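Local structure of lectin 2 (4TQJ) at residues K282-I287 with W333-H338; K158-D163 with A207-V212. The protein binds glycans that end in non-reducing terminal N-acetylglucosamine, acting as a mushroom lectin built on a beta-propeller. The protein carries 1 engineered substitution. All blocks are in the same frame, centred on the assembly; numbering follows the deposited sequence.

Interaction 1. Residues K282-I287 with W333-H338; sequences KHPRFI and WTVSKH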
ATOM      1  N   LYS A 282      -3.812  34.263  -3.787  1.00 17.46           N
ATOM      2  CA  LYS A 282      -5.182  33.776  -3.899  1.00 17.65           C
ATOM      3  C   LYS A 282      -5.334  32.475  -4.684  1.00 16.14           C
ATOM      4  O   LYS A 282      -6.255  31.709  -4.426  1.00 18.24           O
ATOM      5  CB  LYS A 282      -6.095  34.849  -4.520  1.00 16.17           C
ATOM      6  CG  LYS A 282      -6.086  36.205  -3.803  1.00 18.94           C
ATOM      7  CD  LYS A 282      -7.407  36.939  -3.999  1.00 24.75           C
ATOM      8  CE  LYS A 282      -7.215  38.412  -4.351  1.00 22.65           C
ATOM      9  NZ  LYS A 282      -6.321  39.142  -3.415  1.00 23.72           N
ATOM     10  N   HIS A 283      -4.436  32.232  -5.635  1.00 15.33           N
ATOM     11  CA  HIS A 283      -4.701  31.260  -6.684  1.00 13.62           C
ATOM     12  C   HIS A 283      -3.608  30.214  -6.866  1.00 12.75           C
ATOM     13  O   HIS A 283      -2.811  30.300  -7.803  1.00 14.29           O
ATOM     14  CB  HIS A 283      -4.890  32.006  -7.998  1.00 10.67           C
ATOM     15  CG  HIS A 283      -5.959  33.055  -7.948  1.00 15.72           C
ATOM     16  ND1 HIS A 283      -5.730  34.368  -8.303  1.00 16.21           N
ATOM     17  CD2 HIS A 283      -7.268  32.978  -7.615  1.00 14.68           C
ATOM     18  CE1 HIS A 283      -6.851  35.053  -8.187  1.00 15.76           C
ATOM     19  NE2 HIS A 283      -7.799  34.235  -7.761  1.00 15.19           N
ATOM     20  N   PRO A 284      -3.572  29.214  -5.986  1.00 15.65           N
ATOM     21  CA  PRO A 284      -2.552  28.171  -6.134  1.00 13.45           C
ATOM     22  C   PRO A 284      -2.602  27.443  -7.488  1.00 15.05           C
ATOM     23  O   PRO A 284      -3.680  27.065  -7.996  1.00 11.02           O
ATOM     24  CB  PRO A 284      -2.827  27.213  -4.964  1.00 15.69           C
ATOM     25  CG  PRO A 284      -4.097  27.667  -4.321  1.00 19.52           C
ATOM     26  CD  PRO A 284      -4.304  29.113  -4.709  1.00 20.26           C
ATOM     27  N   ARG A 285      -1.422  27.275  -8.075  1.00 12.53           N
ATOM     28  CA  ARG A 285      -1.280  26.557  -9.341  1.00 11.13           C
ATOM     29  C   ARG A 285      -0.406  25.295  -9.198  1.00 13.92           C
ATOM     30  O   ARG A 285       0.472  25.235  -8.338  1.00 12.22           O
ATOM     31  CB  ARG A 285      -0.782  27.497 -10.433  1.00 12.21           C
ATOM     32  CG  ARG A 285      -1.917  28.353 -11.073  1.00 12.36           C
ATOM     33  CD  ARG A 285      -1.479  29.781 -11.417  1.00 10.81           C
ATOM     34  NE  ARG A 285      -1.134  30.563 -10.222  1.00 16.37           N
ATOM     35  CZ  ARG A 285      -0.511  31.746 -10.257  1.00 13.90           C
ATOM     36  NH1 ARG A 285      -0.171  32.297 -11.424  1.00 11.83           N
ATOM     37  NH2 ARG A 285      -0.222  32.376  -9.131  1.00 12.66           N
ATOM     38  N   PHE A 286      -0.673  24.282 -10.020  1.00 13.51           N
ATOM     39  CA  PHE A 286       0.039  23.002  -9.929  1.00 14.83           C
ATOM     40  C   PHE A 286       0.234  22.406 -11.320  1.00 13.49           C
ATOM     41  O   PHE A 286      -0.531  22.686 -12.247  1.00 11.19           O
ATOM     42  CB  PHE A 286      -0.753  21.959  -9.113  1.00  9.07           C
ATOM     43  CG  PHE A 286      -1.102  22.382  -7.710  1.00 12.61           C
ATOM     44  CD1 PHE A 286      -0.396  21.883  -6.625  1.00 19.73           C
ATOM     45  CD2 PHE A 286      -2.169  23.243  -7.472  1.00 14.75           C
ATOM     46  CE1 PHE A 286      -0.730  22.263  -5.314  1.00 20.35           C
ATOM     47  CE2 PHE A 286      -2.504  23.627  -6.195  1.00 13.30           C
ATOM     48  CZ  PHE A 286      -1.784  23.135  -5.104  1.00 18.02           C
ATOM     49  N   ILE A 287       1.255  21.570 -11.452  1.00 11.18           N
ATOM     50  CA  ILE A 287       1.378  20.706 -12.609  1.00 10.05           C
ATOM     51  C   ILE A 287       1.139  19.305 -12.071  1.00 12.32           C
ATOM     52  O   ILE A 287       1.763  18.900 -11.091  1.00 11.80           O
ATOM     53  CB  ILE A 287       2.781  20.758 -13.243  1.00 11.33           C
ATOM     54  CG1 ILE A 287       3.167  22.199 -13.612  1.00 12.64           C
ATOM     55  CG2 ILE A 287       2.837  19.827 -14.461  1.00 11.91           C
ATOM     56  CD1 ILE A 287       2.111  22.914 -14.452  1.00 14.37           C
ATOM     57  N   TRP A 333     -12.340  29.760  -0.181  1.00 13.25           N
ATOM     58  CA  TRP A 333     -11.040  29.138   0.070  1.00 18.75           C
ATOM     59  C   TRP A 333      -9.911  30.171   0.115  1.00 16.98           C
ATOM     60  O   TRP A 333      -9.849  31.062  -0.726  1.00 15.15           O
ATOM     61  CB  TRP A 333     -10.764  28.050  -0.977  1.00 17.27           C
ATOM     62  CG  TRP A 333     -11.693  26.888  -0.811  1.00 16.86           C
ATOM     63  CD1 TRP A 333     -13.009  26.846  -1.149  1.00 14.87           C
ATOM     64  CD2 TRP A 333     -11.381  25.611  -0.243  1.00 14.98           C
ATOM     65  NE1 TRP A 333     -13.545  25.619  -0.830  1.00 18.11           N
ATOM     66  CE2 TRP A 333     -12.565  24.840  -0.276  1.00 12.81           C
ATOM     67  CE3 TRP A 333     -10.215  25.040   0.286  1.00 17.02           C
ATOM     68  CZ2 TRP A 333     -12.622  23.533   0.205  1.00 14.97           C
ATOM     69  CZ3 TRP A 333     -10.272  23.729   0.762  1.00 15.10           C
ATOM     70  CH2 TRP A 333     -11.465  22.991   0.712  1.00 16.05           C
ATOM     71  N   THR A 334      -9.029  30.056   1.106  1.00 14.89           N
ATOM     72  CA  THR A 334      -7.923  30.994   1.241  1.00 18.21           C
ATOM     73  C   THR A 334      -6.606  30.271   1.411  1.00 21.12           C
ATOM     74  O   THR A 334      -6.530  29.198   2.028  1.00 21.45           O
ATOM     75  CB  THR A 334      -8.082  31.932   2.458  1.00 19.89           C
ATOM     76  OG1 THR A 334      -7.906  31.180   3.667  1.00 24.31           O
ATOM     77  CG2 THR A 334      -9.444  32.589   2.458  1.00 24.86           C
ATOM     78  N   VAL A 335      -5.562  30.875   0.867  1.00 21.41           N
ATOM     79  CA  VAL A 335      -4.225  30.315   0.953  1.00 24.46           C
ATOM     80  C   VAL A 335      -3.730  30.292   2.402  1.00 27.05           C
ATOM     81  O   VAL A 335      -2.964  29.408   2.788  1.00 26.69           O
ATOM     82  CB  VAL A 335      -3.248  31.118   0.067  1.00 25.26           C
ATOM     83  CG1 VAL A 335      -1.872  30.503   0.097  1.00 26.15           C
ATOM     84  CG2 VAL A 335      -3.771  31.189  -1.374  1.00 22.00           C
ATOM     85  N   SER A 336      -4.178  31.255   3.206  1.00 22.83           N
ATOM     86  CA  SER A 336      -3.691  31.383   4.585  1.00 24.82           C
ATOM     87  C   SER A 336      -4.295  30.391   5.582  1.00 25.27           C
ATOM     88  O   SER A 336      -3.734  30.190   6.661  1.00 29.12           O
ATOM     89  CB  SER A 336      -3.919  32.793   5.102  1.00 27.59           C
ATOM     90  OG  SER A 336      -5.301  33.087   5.104  1.00 33.47           O
ATOM     91  N   LYS A 337      -5.423  29.774   5.236  1.00 21.11           N
ATOM     92  CA  LYS A 337      -6.112  28.883   6.163  1.00 18.34           C
ATOM     93  C   LYS A 337      -6.303  27.479   5.640  1.00 23.54           C
ATOM     94  O   LYS A 337      -6.386  26.521   6.412  1.00 22.84           O
ATOM     95  CB  LYS A 337      -7.488  29.440   6.523  1.00 18.93           C
ATOM     96  CG  LYS A 337      -7.463  30.687   7.363  1.00 18.21           C
ATOM     97  CD  LYS A 337      -8.855  31.005   7.883  1.00 26.89           C
ATOM     98  CE  LYS A 337      -8.806  32.197   8.822  1.00 34.97           C
ATOM     99  NZ  LYS A 337      -8.084  33.369   8.227  1.00 39.95           N
ATOM    100  N   HIS A 338      -6.417  27.353   4.326  1.00 21.44           N
ATOM    101  CA  HIS A 338      -6.841  26.084   3.758  1.00 21.68           C
ATOM    102  C   HIS A 338      -5.726  25.446   2.939  1.00 19.41           C
ATOM    103  O   HIS A 338      -4.809  26.129   2.465  1.00 23.61           O
ATOM    104  CB  HIS A 338      -8.133  26.263   2.949  1.00 21.35           C
ATOM    105  CG  HIS A 338      -9.185  27.049   3.673  1.00 22.71           C
ATOM    106  ND1 HIS A 338      -9.774  28.178   3.142  1.00 19.65           N
ATOM    107  CD2 HIS A 338      -9.751  26.871   4.891  1.00 22.79           C
ATOM    108  CE1 HIS A 338     -10.652  28.662   4.003  1.00 20.86           C
ATOM    109  NE2 HIS A 338     -10.656  27.889   5.074  1.00 22.15           N
TER
HETATM  110  O   HOH W   1      -7.436  30.938  -2.120  1.00 17.24           O
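The backbones of K282-I287 and W333-H338 come nearest at K282 and V335, whose CA atoms lie 6.0 Å apart, and no direct hydrogen bond joins the two segments. A water molecule bridges them instead, 2.7 Å from K282 O and 2.8 Å from W333 O. Beside this link the side chain of V335 reaches across. V335 offers CG2, the branch that stands beside its backbone N and anti to the carbonyl carbon (chi1, measured to CG1, is -177°), to the first segment, where it lies 3.9 Å from K282 C and 4.0 Å from P284 CD. The proline ring thus meets a single methyl, the two side chains running past each other in opposite senses, and both also touch R340 of strand 339-343.

Each segment is also held by bonds of its own and by neighbours in the chain. R285 NE donates to H283 O over 3.0 Å, almost in line with the C=O bond, while the H283 ring carries K282 CB over the centre of one face and is fixed at both nitrogens by Q279 N and N303 OD1. In the other segment T334 N donates to H338 ND1 at 2.9 Å, a fairly straight bond (163°), and H338 NE2 is bonded to E358. Strand 285-288 and strand 339-343 are the first strands of consecutive four-stranded antiparallel sheets, so the contact joins the inter-blade loops leading into two neighbouring blades of a beta-propeller.

Interaction 2. Residues K158-D163 with A207-V212; sequences KDFGYD and APAKSV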
ATOM      1  N   LYS A 158      30.121  23.291  -4.430  1.00 17.99           N
ATOM      2  CA  LYS A 158      30.239  24.651  -3.916  1.00 19.11           C
ATOM      3  C   LYS A 158      29.467  25.660  -4.764  1.00 25.45           C
ATOM      4  O   LYS A 158      30.050  26.532  -5.413  1.00 20.84           O
ATOM      5  CB  LYS A 158      31.709  25.058  -3.797  1.00 24.94           C
ATOM      6  CG  LYS A 158      32.520  24.184  -2.828  1.00 26.72           C
ATOM      7  CD  LYS A 158      33.879  24.815  -2.509  1.00 33.19           C
ATOM      8  CE  LYS A 158      34.670  23.982  -1.507  1.00 30.76           C
ATOM      9  NZ  LYS A 158      36.027  24.559  -1.240  1.00 35.07           N
ATOM     10  N   ASP A 159      28.143  25.542  -4.727  1.00 20.51           N
ATOM     11  CA  ASP A 159      27.268  26.360  -5.538  1.00 17.04           C
ATOM     12  C   ASP A 159      25.851  26.150  -5.023  1.00 18.13           C
ATOM     13  O   ASP A 159      25.606  25.216  -4.262  1.00 16.16           O
ATOM     14  CB  ASP A 159      27.351  25.930  -6.992  1.00 20.20           C
ATOM     15  CG  ASP A 159      27.054  27.067  -7.955  1.00 27.64           C
ATOM     16  OD1 ASP A 159      26.463  28.099  -7.536  1.00 26.78           O
ATOM     17  OD2 ASP A 159      27.408  26.914  -9.143  1.00 32.23           O
ATOM     18  N   PHE A 160      24.927  27.010  -5.438  1.00 15.58           N
ATOM     19  CA  PHE A 160      23.530  26.924  -4.993  1.00 16.73           C
ATOM     20  C   PHE A 160      23.349  27.168  -3.486  1.00 15.86           C
ATOM     21  O   PHE A 160      22.357  26.741  -2.911  1.00 14.93           O
ATOM     22  CB  PHE A 160      22.923  25.562  -5.363  1.00 14.65           C
ATOM     23  CG  PHE A 160      22.969  25.258  -6.828  1.00 17.43           C
ATOM     24  CD1 PHE A 160      22.147  25.942  -7.722  1.00 14.81           C
ATOM     25  CD2 PHE A 160      23.826  24.288  -7.319  1.00 16.52           C
ATOM     26  CE1 PHE A 160      22.195  25.670  -9.077  1.00 14.12           C
ATOM     27  CE2 PHE A 160      23.884  24.016  -8.678  1.00 18.20           C
ATOM     28  CZ  PHE A 160      23.067  24.707  -9.558  1.00 19.85           C
ATOM     29  N   GLY A 161      24.297  27.853  -2.856  1.00 15.38           N
ATOM     30  CA  GLY A 161      24.213  28.107  -1.428  1.00 17.75           C
ATOM     31  C   GLY A 161      23.968  29.572  -1.116  1.00 18.94           C
ATOM     32  O   GLY A 161      24.239  30.444  -1.939  1.00 17.61           O
ATOM     33  N   TYR A 162      23.449  29.840   0.077  1.00 14.76           N
ATOM     34  CA  TYR A 162      23.241  31.199   0.521  1.00 15.59           C
ATOM     35  C   TYR A 162      24.543  31.995   0.342  1.00 22.71           C
ATOM     36  O   TYR A 162      24.530  33.155  -0.092  1.00 17.93           O
ATOM     37  CB  TYR A 162      22.792  31.209   1.985  1.00 17.37           C
ATOM     38  CG  TYR A 162      22.330  32.553   2.435  1.00 18.33           C
ATOM     39  CD1 TYR A 162      20.989  32.894   2.391  1.00 18.55           C
ATOM     40  CD2 TYR A 162      23.241  33.508   2.873  1.00 20.65           C
ATOM     41  CE1 TYR A 162      20.557  34.138   2.792  1.00 18.58           C
ATOM     42  CE2 TYR A 162      22.821  34.764   3.273  1.00 22.64           C
ATOM     43  CZ  TYR A 162      21.476  35.073   3.232  1.00 24.39           C
ATOM     44  OH  TYR A 162      21.045  36.322   3.623  1.00 20.70           O
ATOM     45  N   ASP A 163      25.668  31.354   0.659  1.00 22.64           N
ATOM     46  CA  ASP A 163      26.976  31.980   0.507  1.00 22.61           C
ATOM     47  C   ASP A 163      27.801  31.254  -0.569  1.00 24.20           C
ATOM     48  O   ASP A 163      29.013  31.063  -0.414  1.00 26.84           O
ATOM     49  CB  ASP A 163      27.715  31.965   1.852  1.00 20.97           C
ATOM     50  CG  ASP A 163      28.823  33.004   1.927  1.00 25.43           C
ATOM     51  OD1 ASP A 163      28.663  34.092   1.335  1.00 28.42           O
ATOM     52  OD2 ASP A 163      29.849  32.735   2.590  1.00 24.87           O
ATOM     53  N   ALA A 207      28.190  17.378 -11.172  1.00 25.76           N
ATOM     54  CA  ALA A 207      29.035  18.200 -12.033  1.00 24.66           C
ATOM     55  C   ALA A 207      28.885  19.685 -11.704  1.00 23.21           C
ATOM     56  O   ALA A 207      27.909  20.096 -11.067  1.00 23.55           O
ATOM     57  CB  ALA A 207      28.692  17.955 -13.485  1.00 26.07           C
ATOM     58  N   PRO A 208      29.861  20.498 -12.127  1.00 24.46           N
ATOM     59  CA  PRO A 208      29.732  21.947 -11.958  1.00 24.55           C
ATOM     60  C   PRO A 208      28.477  22.485 -12.652  1.00 21.97           C
ATOM     61  O   PRO A 208      28.086  21.969 -13.704  1.00 22.99           O
ATOM     62  CB  PRO A 208      31.003  22.478 -12.625  1.00 22.51           C
ATOM     63  CG  PRO A 208      32.006  21.392 -12.355  1.00 28.90           C
ATOM     64  CD  PRO A 208      31.227  20.111 -12.524  1.00 28.38           C
ATOM     65  N   ALA A 209      27.862  23.505 -12.063  1.00 19.73           N
ATOM     66  CA  ALA A 209      26.655  24.093 -12.631  1.00 21.50           C
ATOM     67  C   ALA A 209      26.913  24.664 -14.016  1.00 23.05           C
ATOM     68  O   ALA A 209      27.972  25.227 -14.296  1.00 21.71           O
ATOM     69  CB  ALA A 209      26.092  25.162 -11.715  1.00 20.08           C
ATOM     70  N   LYS A 210      25.925  24.511 -14.883  1.00 17.40           N
ATOM     71  CA  LYS A 210      26.010  25.018 -16.233  1.00 20.29           C
ATOM     72  C   LYS A 210      24.687  25.703 -16.558  1.00 24.00           C
ATOM     73  O   LYS A 210      23.623  25.220 -16.166  1.00 16.80           O
ATOM     74  CB  LYS A 210      26.272  23.862 -17.187  1.00 23.31           C
ATOM     75  CG  LYS A 210      25.433  23.875 -18.449  1.00 28.74           C
ATOM     76  CD  LYS A 210      26.242  24.349 -19.643  1.00 34.86           C
ATOM     77  CE  LYS A 210      25.515  24.047 -20.947  1.00 31.29           C
ATOM     78  NZ  LYS A 210      26.438  24.227 -22.106  1.00 36.86           N
ATOM     79  N   SER A 211      24.761  26.832 -17.255  1.00 16.47           N
ATOM     80  CA  SER A 211      23.567  27.560 -17.645  1.00 19.53           C
ATOM     81  C   SER A 211      22.865  26.835 -18.782  1.00 18.76           C
ATOM     82  O   SER A 211      23.519  26.400 -19.726  1.00 20.02           O
ATOM     83  CB  SER A 211      23.928  28.988 -18.086  1.00 20.27           C
ATOM     84  OG  SER A 211      22.790  29.648 -18.623  1.00 22.26           O
ATOM     85  N   VAL A 212      21.539  26.721 -18.711  1.00 16.84           N
ATOM     86  CA  VAL A 212      20.790  26.046 -19.766  1.00 17.83           C
ATOM     87  C   VAL A 212      19.659  26.864 -20.394  1.00 16.08           C
ATOM     88  O   VAL A 212      19.231  26.555 -21.501  1.00 19.78           O
ATOM     89  CB  VAL A 212      20.192  24.704 -19.291  1.00 17.74           C
ATOM     90  CG1 VAL A 212      21.304  23.717 -18.932  1.00 19.14           C
ATOM     91  CG2 VAL A 212      19.228  24.941 -18.124  1.00 17.80           C
TER
HETATM   92  O   HOH W   2      28.912  24.774  -9.589  1.00 29.77           O
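A209 sets its methyl group against both D159 OD2 and the ring of F160, and the tight part of this contact is confined to that one carbon. A209 CB lies 3.4 Å from D159 OD2 and 3.7 Å from F160 CZ, approaching the phenyl ring obliquely near its far end. F160 is buried, its ring also meeting W167 and lying on F196 and S198, so the methyl adds to the packing round the ring. The carboxylate of D159 sits close by, CG being stationed over the rim of one face of the F160 ring. Its other oxygen takes the following amide: F160 N donates to D159 OD1 at 2.8 Å, on the anti side and 29° out of the carboxylate plane, which ties down the acid's orientation. F160 and G161 form a G1 beta bulge, and the positive phi of F160 (65°) belongs to that kink.

In the beta-propeller, residues 158-163 belong to the loop that leaves strand 154-157, the last of one blade, for strand 173-177 of the next; A209 lies by the beginning of strand 210-213, at the outer edge of that next blade. The loop therefore packs against the periphery of the blade it leads into.

Away from the methyl the segments are joined more loosely, on the side where D159 is partly exposed. Water 2 donates to D159 OD2 at 2.7 Å and accepts from A209 N at 3.0 Å, giving the acid and the backbone amide a shared partner where no direct bond spans the gap.

How the interactions relate
Both contacts join parts of the propeller that belong to adjacent blades, but at different radii. Interaction 1 lies about 14 Å from the centre of the chain and involves the loops that lead into the first strands of two consecutive blades; interaction 2 lies about 21 Å out, where a connecting loop meets a blade's outer edge. Each is only partly buried and has one water in place of a direct hydrogen bond. In interaction 1 that water spans two backbone carbonyls, and the apolar part is aliphatic; in interaction 2 it joins a carboxylate to an amide, and the apolar part is a methyl against an aromatic ring. Their centres are about 31 Å apart, and their nearest atoms are about 17 Å apart.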